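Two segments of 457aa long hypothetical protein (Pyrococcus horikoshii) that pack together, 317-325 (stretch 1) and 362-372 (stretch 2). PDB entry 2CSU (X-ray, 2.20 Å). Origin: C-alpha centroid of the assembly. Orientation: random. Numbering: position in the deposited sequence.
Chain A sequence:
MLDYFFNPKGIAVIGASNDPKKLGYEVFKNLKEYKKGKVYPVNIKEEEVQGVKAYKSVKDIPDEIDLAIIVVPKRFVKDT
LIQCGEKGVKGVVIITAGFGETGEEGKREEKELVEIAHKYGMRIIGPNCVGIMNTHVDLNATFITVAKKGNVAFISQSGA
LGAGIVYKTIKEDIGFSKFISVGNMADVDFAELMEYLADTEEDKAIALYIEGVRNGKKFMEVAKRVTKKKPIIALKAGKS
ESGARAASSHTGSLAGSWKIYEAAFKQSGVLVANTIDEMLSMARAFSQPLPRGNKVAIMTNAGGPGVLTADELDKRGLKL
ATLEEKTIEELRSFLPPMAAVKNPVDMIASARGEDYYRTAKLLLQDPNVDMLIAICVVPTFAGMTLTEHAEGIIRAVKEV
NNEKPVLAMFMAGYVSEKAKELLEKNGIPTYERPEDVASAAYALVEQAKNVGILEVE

Stretch 1 (317-325) GLKLATLEE
Stretch 2 362-372: LLLQDPNVDML

The contact between these two segments illustrates how a buried carboxylate at the end of a helix can pin a neighbouring loop, with a small apolar cluster packed beside the polar anchor. Stretch 1 leaves a helix at Gly-317, whose positive phi (93/-2) belongs to a Schellman motif, and then runs extended, with psi between 119° and 162° from Leu-318 to Glu-324. Lys-319 and Leu-320 form a short strand. Glu-324 occupies the N-cap position of the next helix, which Glu-325 enters at -59/-43. Stretch 2 begins as the last turn of a helix, 362-365, leaves helical geometry at Asp-366 (-65/126), makes a type I turn from Asp-366 to Val-369, and becomes strand at Met-371. The turn is closed by Val-369 N to Asp-366 O at 3.2 Å. The two stretches run in opposite directions overall, and the register is marked by Ala-321 and Val-369, whose CA atoms lie 5.8 Å apart.

Asp-366 is the anchor. Its CA-to-CB bond points toward stretch 1, and with chi1 t (-164°) and chi2 -76° the carboxylate serves both segments. Asp-366 OD2 accepts a nearly straight hydrogen bond from Glu-324 N (2.8 Å, 168°), fixing the backbone where the next helix starts, while Asp-366 OD1 accepts one from Asn-368 N (3.0 Å) within its own turn. One side chain thus braces the turn and ties it to its neighbour.

Asn-368 adds a second polar link: with chi1 m and chi2 -44°, its ND2 donates to Thr-322 O at 3.0 Å, a weak bond because the angle at the hydrogen is only 125°. Glu-324, with chi1 m, chi2 t and chi3 -53°, lies over the turn, bringing OE1 to 3.5 Å from Pro-367 CD.

The apolar cluster centres on Leu-323. Its CA-to-CB bond points away overall, yet the m,t rotamer (-50°, -178°) brings the end of the side chain nearer, placing Leu-323 CD2 3.8 Å from Leu-363 CD2 and 3.9 Å from Val-369 CG2. Leu-363 is also m,t, and Val-369 has chi1 t. Ala-321 sits close to the turn, its CB 3.1 Å from Asn-368 O and 4.5 Å from Val-369 CG2. Farther along, selenomethionine Met-371 (chi1 t, chi2 t, chi3 94°) makes a looser contact, its CE 4.4 Å from CD1 of Leu-318 (m,t). Altogether 403 Å² is buried, summed over both sides: a modest area in which side chains, rather than backbone pairing, supply the hydrogen-bonding link.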

# COMPACT_ATOMS: atom_id res chain seq x y z
N GLY A 317 4.22 -20.68 -5.27
CA GLY A 317 4.55 -21.80 -6.12
C GLY A 317 5.68 -21.54 -7.11
O GLY A 317 6.04 -22.43 -7.87
N LEU A 318 6.22 -20.33 -7.13
CA LEU A 318 7.31 -20.05 -8.04
C LEU A 318 8.59 -20.61 -7.45
O LEU A 318 8.73 -20.74 -6.24
CB LEU A 318 7.44 -18.54 -8.27
CG LEU A 318 6.44 -17.99 -9.28
CD1 LEU A 318 6.58 -16.49 -9.40
CD2 LEU A 318 6.68 -18.65 -10.63
N LYS A 319 9.54 -20.96 -8.31
CA LYS A 319 10.80 -21.52 -7.85
C LYS A 319 12.01 -20.70 -8.33
O LYS A 319 11.97 -20.08 -9.39
CB LYS A 319 10.92 -22.96 -8.34
CG LYS A 319 9.82 -23.88 -7.85
CD LYS A 319 9.83 -24.03 -6.34
CE LYS A 319 8.84 -25.11 -5.88
NZ LYS A 319 8.79 -25.27 -4.39
N LEU A 320 13.08 -20.72 -7.53
CA LEU A 320 14.31 -20.00 -7.86
C LEU A 320 15.15 -20.79 -8.85
O LEU A 320 15.36 -21.99 -8.67
CB LEU A 320 15.13 -19.74 -6.60
CG LEU A 320 14.58 -18.69 -5.63
CD1 LEU A 320 15.39 -18.71 -4.34
CD2 LEU A 320 14.66 -17.31 -6.28
N ALA A 321 15.62 -20.12 -9.90
CA ALA A 321 16.44 -20.77 -10.91
C ALA A 321 17.84 -21.10 -10.40
O ALA A 321 18.29 -20.55 -9.39
CB ALA A 321 16.53 -19.89 -12.15
N THR A 322 18.52 -22.02 -11.09
CA THR A 322 19.88 -22.39 -10.73
C THR A 322 20.73 -21.79 -11.84
O THR A 322 20.54 -22.12 -13.01
CB THR A 322 20.10 -23.92 -10.72
OG1 THR A 322 19.21 -24.53 -9.77
CG2 THR A 322 21.54 -24.24 -10.32
N LEU A 323 21.63 -20.88 -11.47
CA LEU A 323 22.48 -20.20 -12.44
C LEU A 323 23.63 -21.06 -12.95
O LEU A 323 23.97 -22.07 -12.34
CB LEU A 323 23.04 -18.93 -11.81
CG LEU A 323 22.03 -18.00 -11.13
CD1 LEU A 323 22.74 -16.76 -10.61
CD2 LEU A 323 20.92 -17.63 -12.11
N GLU A 324 24.21 -20.66 -14.08
CA GLU A 324 25.35 -21.38 -14.65
C GLU A 324 26.61 -20.87 -13.96
O GLU A 324 26.65 -19.73 -13.50
CB GLU A 324 25.45 -21.16 -16.16
CG GLU A 324 24.42 -21.95 -16.96
CD GLU A 324 24.79 -22.11 -18.42
OE1 GLU A 324 25.07 -21.09 -19.09
OE2 GLU A 324 24.80 -23.27 -18.91
N GLU A 325 27.64 -21.71 -13.87
CA GLU A 325 28.88 -21.24 -13.25
C GLU A 325 29.44 -20.02 -13.98
O GLU A 325 29.93 -19.07 -13.38
CB GLU A 325 29.89 -22.39 -13.29
CG GLU A 325 30.31 -22.85 -11.89
CD GLU A 325 31.11 -21.76 -11.23
OE1 GLU A 325 30.52 -20.82 -10.72
OE2 GLU A 325 32.34 -21.86 -11.23
N LEU A 362 23.43 -10.24 -17.30
CA LEU A 362 23.92 -11.58 -17.00
C LEU A 362 22.81 -12.54 -16.61
O LEU A 362 22.79 -13.69 -17.06
CB LEU A 362 24.96 -11.52 -15.88
CG LEU A 362 26.39 -11.12 -16.27
CD1 LEU A 362 27.19 -10.72 -15.04
CD2 LEU A 362 27.04 -12.30 -16.99
N LEU A 363 21.89 -12.09 -15.75
CA LEU A 363 20.79 -12.96 -15.32
C LEU A 363 19.83 -13.24 -16.47
O LEU A 363 19.37 -14.37 -16.63
CB LEU A 363 20.04 -12.34 -14.14
CG LEU A 363 20.77 -12.36 -12.80
CD1 LEU A 363 19.99 -11.55 -11.77
CD2 LEU A 363 20.95 -13.80 -12.35
N LEU A 364 19.51 -12.21 -17.26
CA LEU A 364 18.60 -12.38 -18.39
C LEU A 364 19.21 -13.24 -19.50
O LEU A 364 18.49 -13.75 -20.36
CB LEU A 364 18.20 -11.02 -18.97
CG LEU A 364 17.27 -10.11 -18.15
CD1 LEU A 364 17.21 -8.74 -18.78
CD2 LEU A 364 15.87 -10.71 -18.08
N GLN A 365 20.53 -13.40 -19.49
CA GLN A 365 21.20 -14.20 -20.51
C GLN A 365 21.37 -15.65 -20.08
O GLN A 365 21.57 -16.54 -20.91
CB GLN A 365 22.56 -13.59 -20.85
CG GLN A 365 22.50 -12.51 -21.92
CD GLN A 365 23.81 -11.75 -22.10
OE1 GLN A 365 23.87 -10.77 -22.83
NE2 GLN A 365 24.87 -12.22 -21.42
N ASP A 366 21.30 -15.89 -18.77
CA ASP A 366 21.43 -17.24 -18.27
C ASP A 366 20.25 -18.03 -18.79
O ASP A 366 19.09 -17.64 -18.63
CB ASP A 366 21.44 -17.25 -16.74
CG ASP A 366 21.95 -18.56 -16.17
OD1 ASP A 366 21.20 -19.55 -16.18
OD2 ASP A 366 23.11 -18.60 -15.70
N PRO A 367 20.52 -19.16 -19.45
CA PRO A 367 19.48 -20.02 -20.02
C PRO A 367 18.51 -20.63 -19.01
O PRO A 367 17.48 -21.17 -19.40
CB PRO A 367 20.28 -21.09 -20.75
CG PRO A 367 21.51 -21.22 -19.88
CD PRO A 367 21.85 -19.77 -19.63
N ASN A 368 18.82 -20.55 -17.73
CA ASN A 368 17.94 -21.13 -16.71
C ASN A 368 17.01 -20.12 -16.05
O ASN A 368 16.21 -20.49 -15.19
CB ASN A 368 18.76 -21.84 -15.63
CG ASN A 368 19.44 -23.09 -16.15
OD1 ASN A 368 18.85 -23.88 -16.87
ND2 ASN A 368 20.70 -23.27 -15.78
N VAL A 369 17.12 -18.86 -16.45
CA VAL A 369 16.28 -17.81 -15.89
C VAL A 369 15.09 -17.58 -16.83
O VAL A 369 15.27 -17.32 -18.02
CB VAL A 369 17.06 -16.49 -15.72
CG1 VAL A 369 16.14 -15.39 -15.19
CG2 VAL A 369 18.23 -16.70 -14.76
N ASP A 370 13.88 -17.68 -16.28
CA ASP A 370 12.67 -17.47 -17.07
C ASP A 370 12.08 -16.09 -16.78
O ASP A 370 11.36 -15.52 -17.60
CB ASP A 370 11.64 -18.55 -16.73
CG ASP A 370 12.12 -19.93 -17.11
OD1 ASP A 370 11.74 -20.90 -16.42
OD2 ASP A 370 12.86 -20.03 -18.11
N MSE A 371 12.41 -15.57 -15.60
CA MSE A 371 11.90 -14.28 -15.18
C MSE A 371 12.93 -13.59 -14.28
O MSE A 371 13.64 -14.24 -13.53
CB MSE A 371 10.58 -14.48 -14.43
CG MSE A 371 9.76 -13.22 -14.24
SE MSE A 371 8.05 -13.61 -13.78
CE MSE A 371 8.19 -13.54 -12.18
N LEU A 372 13.00 -12.27 -14.36
CA LEU A 372 13.93 -11.50 -13.55
C LEU A 372 13.19 -10.50 -12.67
O LEU A 372 12.42 -9.67 -13.16
CB LEU A 372 14.93 -10.77 -14.46
CG LEU A 372 16.08 -9.95 -13.86
CD1 LEU A 372 16.99 -10.89 -13.09
CD2 LEU A 372 16.87 -9.25 -14.93